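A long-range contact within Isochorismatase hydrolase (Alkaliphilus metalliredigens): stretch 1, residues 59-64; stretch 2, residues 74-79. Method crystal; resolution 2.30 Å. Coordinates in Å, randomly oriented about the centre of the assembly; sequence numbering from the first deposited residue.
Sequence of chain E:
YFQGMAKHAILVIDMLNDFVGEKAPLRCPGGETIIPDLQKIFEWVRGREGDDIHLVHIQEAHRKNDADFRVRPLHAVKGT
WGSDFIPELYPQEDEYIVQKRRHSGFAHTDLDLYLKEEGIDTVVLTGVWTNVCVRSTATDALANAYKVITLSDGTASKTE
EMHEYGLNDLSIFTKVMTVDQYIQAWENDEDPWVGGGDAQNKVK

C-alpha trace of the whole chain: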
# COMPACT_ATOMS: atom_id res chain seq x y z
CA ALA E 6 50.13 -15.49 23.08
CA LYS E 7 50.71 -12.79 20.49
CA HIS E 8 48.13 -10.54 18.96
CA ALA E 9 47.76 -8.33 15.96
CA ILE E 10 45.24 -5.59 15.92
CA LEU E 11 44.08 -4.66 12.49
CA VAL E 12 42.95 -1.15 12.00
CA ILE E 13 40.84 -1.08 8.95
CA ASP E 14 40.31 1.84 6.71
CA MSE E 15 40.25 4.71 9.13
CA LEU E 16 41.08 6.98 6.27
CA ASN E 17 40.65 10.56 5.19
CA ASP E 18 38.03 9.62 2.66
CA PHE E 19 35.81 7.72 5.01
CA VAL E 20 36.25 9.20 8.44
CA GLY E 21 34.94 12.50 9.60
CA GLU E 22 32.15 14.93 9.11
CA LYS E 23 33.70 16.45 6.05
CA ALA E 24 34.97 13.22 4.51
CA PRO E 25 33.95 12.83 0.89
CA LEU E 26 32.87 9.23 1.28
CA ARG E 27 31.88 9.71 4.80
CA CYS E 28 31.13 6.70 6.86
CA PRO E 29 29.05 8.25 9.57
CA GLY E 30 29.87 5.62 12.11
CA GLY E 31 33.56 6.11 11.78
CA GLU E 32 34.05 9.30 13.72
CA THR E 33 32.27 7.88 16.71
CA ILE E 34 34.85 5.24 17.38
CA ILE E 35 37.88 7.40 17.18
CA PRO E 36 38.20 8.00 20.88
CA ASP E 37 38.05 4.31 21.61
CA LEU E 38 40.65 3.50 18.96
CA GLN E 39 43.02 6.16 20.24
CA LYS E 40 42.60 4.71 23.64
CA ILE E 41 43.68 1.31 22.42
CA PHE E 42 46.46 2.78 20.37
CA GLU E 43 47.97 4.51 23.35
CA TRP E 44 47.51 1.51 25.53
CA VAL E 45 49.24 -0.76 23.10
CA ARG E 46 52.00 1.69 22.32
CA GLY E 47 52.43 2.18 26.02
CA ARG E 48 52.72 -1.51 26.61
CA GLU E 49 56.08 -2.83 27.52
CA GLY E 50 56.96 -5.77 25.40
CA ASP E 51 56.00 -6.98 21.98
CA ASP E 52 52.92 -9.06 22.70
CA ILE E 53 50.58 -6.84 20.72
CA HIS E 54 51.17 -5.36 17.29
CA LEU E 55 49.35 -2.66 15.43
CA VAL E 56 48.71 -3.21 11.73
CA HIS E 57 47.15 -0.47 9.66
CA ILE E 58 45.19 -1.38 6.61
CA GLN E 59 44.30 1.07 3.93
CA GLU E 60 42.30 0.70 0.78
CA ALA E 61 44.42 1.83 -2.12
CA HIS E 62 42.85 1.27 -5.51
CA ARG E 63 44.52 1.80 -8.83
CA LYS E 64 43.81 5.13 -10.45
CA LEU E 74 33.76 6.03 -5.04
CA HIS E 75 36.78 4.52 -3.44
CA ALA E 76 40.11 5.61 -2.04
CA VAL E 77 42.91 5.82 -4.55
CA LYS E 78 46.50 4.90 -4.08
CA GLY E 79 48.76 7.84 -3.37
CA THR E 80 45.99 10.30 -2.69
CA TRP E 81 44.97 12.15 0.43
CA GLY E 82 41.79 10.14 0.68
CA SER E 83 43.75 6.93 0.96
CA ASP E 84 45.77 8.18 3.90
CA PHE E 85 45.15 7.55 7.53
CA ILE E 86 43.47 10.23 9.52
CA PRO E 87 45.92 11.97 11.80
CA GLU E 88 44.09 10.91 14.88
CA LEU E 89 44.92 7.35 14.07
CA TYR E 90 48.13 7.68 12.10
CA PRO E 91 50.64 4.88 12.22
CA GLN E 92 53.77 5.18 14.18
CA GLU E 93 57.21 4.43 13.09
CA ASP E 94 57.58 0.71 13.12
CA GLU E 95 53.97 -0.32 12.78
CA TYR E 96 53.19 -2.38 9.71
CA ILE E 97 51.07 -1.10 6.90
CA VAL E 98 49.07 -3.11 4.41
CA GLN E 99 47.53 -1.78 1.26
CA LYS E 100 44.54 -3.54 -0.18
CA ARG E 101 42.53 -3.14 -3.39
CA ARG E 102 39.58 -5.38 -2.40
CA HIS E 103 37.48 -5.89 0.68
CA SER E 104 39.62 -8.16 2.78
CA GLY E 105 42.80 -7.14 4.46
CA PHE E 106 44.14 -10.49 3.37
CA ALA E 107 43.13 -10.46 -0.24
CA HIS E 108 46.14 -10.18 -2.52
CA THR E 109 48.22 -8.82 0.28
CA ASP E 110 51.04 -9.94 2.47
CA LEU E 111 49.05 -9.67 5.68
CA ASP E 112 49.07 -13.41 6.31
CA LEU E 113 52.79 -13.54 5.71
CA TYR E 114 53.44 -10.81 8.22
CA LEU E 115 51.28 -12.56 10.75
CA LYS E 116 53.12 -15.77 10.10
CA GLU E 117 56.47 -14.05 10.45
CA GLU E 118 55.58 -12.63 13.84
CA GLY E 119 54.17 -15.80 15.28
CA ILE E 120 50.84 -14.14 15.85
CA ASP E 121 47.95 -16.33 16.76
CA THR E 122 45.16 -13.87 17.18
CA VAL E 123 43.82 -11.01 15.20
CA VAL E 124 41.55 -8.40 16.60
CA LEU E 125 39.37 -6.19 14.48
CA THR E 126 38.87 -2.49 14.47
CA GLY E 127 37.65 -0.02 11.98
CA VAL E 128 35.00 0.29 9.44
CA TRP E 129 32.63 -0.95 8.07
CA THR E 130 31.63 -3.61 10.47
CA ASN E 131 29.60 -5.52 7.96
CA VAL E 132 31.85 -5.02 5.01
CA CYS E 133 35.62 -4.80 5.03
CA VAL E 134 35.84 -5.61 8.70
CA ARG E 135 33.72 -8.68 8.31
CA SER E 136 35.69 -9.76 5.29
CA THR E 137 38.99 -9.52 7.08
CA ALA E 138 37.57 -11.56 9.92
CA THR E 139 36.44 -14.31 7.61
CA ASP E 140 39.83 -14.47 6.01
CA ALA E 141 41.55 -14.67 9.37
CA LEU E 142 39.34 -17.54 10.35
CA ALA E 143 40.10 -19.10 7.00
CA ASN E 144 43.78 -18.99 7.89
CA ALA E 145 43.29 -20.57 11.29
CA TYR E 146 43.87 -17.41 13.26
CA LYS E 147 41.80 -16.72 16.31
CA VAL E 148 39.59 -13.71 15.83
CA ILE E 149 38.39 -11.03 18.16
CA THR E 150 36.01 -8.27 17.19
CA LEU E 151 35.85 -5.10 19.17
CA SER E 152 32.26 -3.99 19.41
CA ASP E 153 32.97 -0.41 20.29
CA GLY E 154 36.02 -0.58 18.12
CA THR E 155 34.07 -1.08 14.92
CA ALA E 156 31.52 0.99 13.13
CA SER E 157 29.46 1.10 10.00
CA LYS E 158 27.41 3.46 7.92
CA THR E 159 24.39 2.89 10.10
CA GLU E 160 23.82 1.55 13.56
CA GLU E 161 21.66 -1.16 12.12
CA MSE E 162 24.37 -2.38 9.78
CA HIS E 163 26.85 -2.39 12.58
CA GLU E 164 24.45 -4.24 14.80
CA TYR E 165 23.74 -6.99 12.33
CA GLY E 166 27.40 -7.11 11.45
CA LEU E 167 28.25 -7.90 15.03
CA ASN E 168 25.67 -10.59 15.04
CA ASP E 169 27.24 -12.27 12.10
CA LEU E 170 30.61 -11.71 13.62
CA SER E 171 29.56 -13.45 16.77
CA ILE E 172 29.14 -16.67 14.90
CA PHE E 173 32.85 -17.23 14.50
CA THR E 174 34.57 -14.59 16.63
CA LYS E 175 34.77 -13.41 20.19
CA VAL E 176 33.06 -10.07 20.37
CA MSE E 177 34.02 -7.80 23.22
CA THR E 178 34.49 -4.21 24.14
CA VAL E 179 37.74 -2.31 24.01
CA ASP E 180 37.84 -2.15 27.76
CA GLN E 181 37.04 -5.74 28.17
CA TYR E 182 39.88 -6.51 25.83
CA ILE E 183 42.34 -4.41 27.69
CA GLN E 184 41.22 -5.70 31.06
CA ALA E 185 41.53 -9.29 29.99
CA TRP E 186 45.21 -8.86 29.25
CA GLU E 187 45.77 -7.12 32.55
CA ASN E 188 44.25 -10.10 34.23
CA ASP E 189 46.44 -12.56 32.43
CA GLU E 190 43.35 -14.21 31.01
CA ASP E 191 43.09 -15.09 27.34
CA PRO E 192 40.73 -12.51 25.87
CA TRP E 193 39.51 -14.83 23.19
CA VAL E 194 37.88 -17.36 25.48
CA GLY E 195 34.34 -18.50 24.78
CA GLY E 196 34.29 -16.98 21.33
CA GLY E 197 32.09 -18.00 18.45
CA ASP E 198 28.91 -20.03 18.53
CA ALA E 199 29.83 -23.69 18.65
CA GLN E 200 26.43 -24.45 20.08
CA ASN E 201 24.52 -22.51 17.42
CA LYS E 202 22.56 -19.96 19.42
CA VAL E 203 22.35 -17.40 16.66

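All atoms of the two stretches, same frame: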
# COMPACT_ATOMS: atom_id res chain seq x y z
N GLN E 59 44.90 0.03 4.72
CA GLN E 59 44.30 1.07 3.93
C GLN E 59 43.95 0.61 2.54
O GLN E 59 44.74 0.02 1.87
CB GLN E 59 45.23 2.27 3.85
CG GLN E 59 46.36 2.09 2.92
CD GLN E 59 47.35 3.19 2.94
OE1 GLN E 59 46.99 4.33 2.98
NE2 GLN E 59 48.60 2.86 2.95
N GLU E 60 42.75 0.93 2.13
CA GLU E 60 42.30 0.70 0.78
C GLU E 60 43.06 1.64 -0.11
O GLU E 60 43.17 2.79 0.18
CB GLU E 60 40.82 1.00 0.68
CG GLU E 60 40.25 0.94 -0.68
CD GLU E 60 38.75 1.06 -0.69
OE1 GLU E 60 38.23 2.02 -1.24
OE2 GLU E 60 38.08 0.20 -0.13
N ALA E 61 43.62 1.09 -1.18
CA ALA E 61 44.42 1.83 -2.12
C ALA E 61 44.23 1.38 -3.55
O ALA E 61 45.07 0.72 -4.08
CB ALA E 61 45.85 1.74 -1.73
N HIS E 62 43.15 1.76 -4.18
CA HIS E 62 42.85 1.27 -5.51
C HIS E 62 43.75 1.89 -6.53
O HIS E 62 44.32 2.91 -6.31
CB HIS E 62 41.41 1.57 -5.87
CG HIS E 62 40.43 0.73 -5.14
ND1 HIS E 62 39.96 -0.46 -5.64
CD2 HIS E 62 39.83 0.89 -3.95
CE1 HIS E 62 39.12 -0.99 -4.79
NE2 HIS E 62 39.02 -0.19 -3.76
N ARG E 63 43.85 1.25 -7.68
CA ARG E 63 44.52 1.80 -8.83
C ARG E 63 43.76 2.96 -9.38
O ARG E 63 42.56 2.93 -9.42
CB ARG E 63 44.52 0.78 -9.93
CG ARG E 63 45.17 -0.47 -9.63
CD ARG E 63 45.89 -0.92 -10.83
NE ARG E 63 45.13 -1.88 -11.57
CZ ARG E 63 45.09 -1.93 -12.88
NH1 ARG E 63 45.77 -1.06 -13.59
NH2 ARG E 63 44.37 -2.84 -13.48
N LYS E 64 44.46 3.96 -9.86
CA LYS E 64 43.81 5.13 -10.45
C LYS E 64 42.74 4.81 -11.50
O LYS E 64 42.98 4.06 -12.43
CB LYS E 64 44.84 6.08 -11.02
N LEU E 74 34.51 6.37 -6.24
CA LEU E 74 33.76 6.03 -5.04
C LEU E 74 34.55 5.12 -4.15
O LEU E 74 33.99 4.34 -3.39
CB LEU E 74 32.45 5.36 -5.38
CG LEU E 74 31.37 6.40 -5.64
CD1 LEU E 74 30.61 6.65 -4.38
CD2 LEU E 74 32.01 7.67 -6.15
N HIS E 75 35.87 5.23 -4.27
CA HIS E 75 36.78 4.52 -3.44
C HIS E 75 38.08 5.30 -3.31
O HIS E 75 38.36 6.18 -4.08
CB HIS E 75 36.97 3.10 -3.98
CG HIS E 75 37.46 3.07 -5.38
ND1 HIS E 75 38.42 3.93 -5.86
CD2 HIS E 75 37.12 2.27 -6.42
CE1 HIS E 75 38.65 3.67 -7.13
NE2 HIS E 75 37.89 2.67 -7.49
N ALA E 76 38.85 4.98 -2.29
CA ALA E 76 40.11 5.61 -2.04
C ALA E 76 41.20 5.16 -3.00
O ALA E 76 41.39 4.00 -3.22
CB ALA E 76 40.52 5.32 -0.65
N VAL E 77 41.94 6.11 -3.53
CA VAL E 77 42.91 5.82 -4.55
C VAL E 77 44.31 5.88 -4.06
O VAL E 77 44.66 6.73 -3.29
CB VAL E 77 42.82 6.81 -5.64
CG1 VAL E 77 43.87 6.53 -6.65
CG2 VAL E 77 41.49 6.76 -6.24
N LYS E 78 45.15 4.99 -4.55
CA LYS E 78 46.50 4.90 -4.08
C LYS E 78 47.24 6.20 -4.30
O LYS E 78 47.17 6.78 -5.35
CB LYS E 78 47.21 3.77 -4.81
CG LYS E 78 48.68 3.68 -4.55
CD LYS E 78 49.20 2.31 -4.85
CE LYS E 78 50.72 2.23 -4.73
NZ LYS E 78 51.39 2.19 -6.05
N GLY E 79 47.95 6.65 -3.28
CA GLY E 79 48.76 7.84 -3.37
C GLY E 79 48.06 9.16 -3.16
O GLY E 79 48.67 10.19 -3.26

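Backbone pairing, one side-chain-to-backbone hydrogen bond and a histidine stack join residues 59-64 to residues 74-79, burying 376 Å² summed over both sides. The backbones meet in a single beta bridge between His62 and Val77, whose CA atoms lie 4.7 Å apart. Both of its hydrogen bonds use the main chain of His62: His62 N donates to Ala76 O (3.0 Å, 165° at the hydrogen), and Lys78 N donates to His62 O (2.8 Å, 166°). The pairing is limited to this single bridge, and the end-to-end directions of the touching parts differ by 79°.

A third hydrogen bond comes from a side chain. Glu60, buried at the end of a strand, has chi1 and chi2 both t; this extended form carries its carboxylate to the second stretch, where OE1 accepts from Ala76 N at 3.2 Å (148°). Ala76 is thus held through both its amide and its carbonyl. The same Glu60 OE1 lies 3.2 Å from His75 CB.

The aromatic contact is a face-to-face stack of the His62 and His75 rings, with centroids 4.0 Å apart and planes at 14°. His75 points its CA-to-CB bond toward stretch 1 and adopts chi1 p, whereas His62 is m; His62 CD2 approaches His75 CG to 3.5 Å. His62 CB also sits over the His75 ring face, 3.9 Å from its centroid, in a CH-pi contact. Flat imidazoles suit this close layering, and His62 ND1 is hydrogen-bonded elsewhere in the structure.

Small and aliphatic groups fill the remaining contact. Ala61 and Ala76 are buried, and both point their methyls sideways; Ala61 CB packs against Lys78 CB at 3.9 Å, and Ala76 CB lies 4.1 Å from Glu60 OE1. Lys78 packs through the base of its side chain while its end leads away. Val77 points away at CB, yet its CG1 reaches His62 O (3.7 Å) and Lys64 CA (4.1 Å).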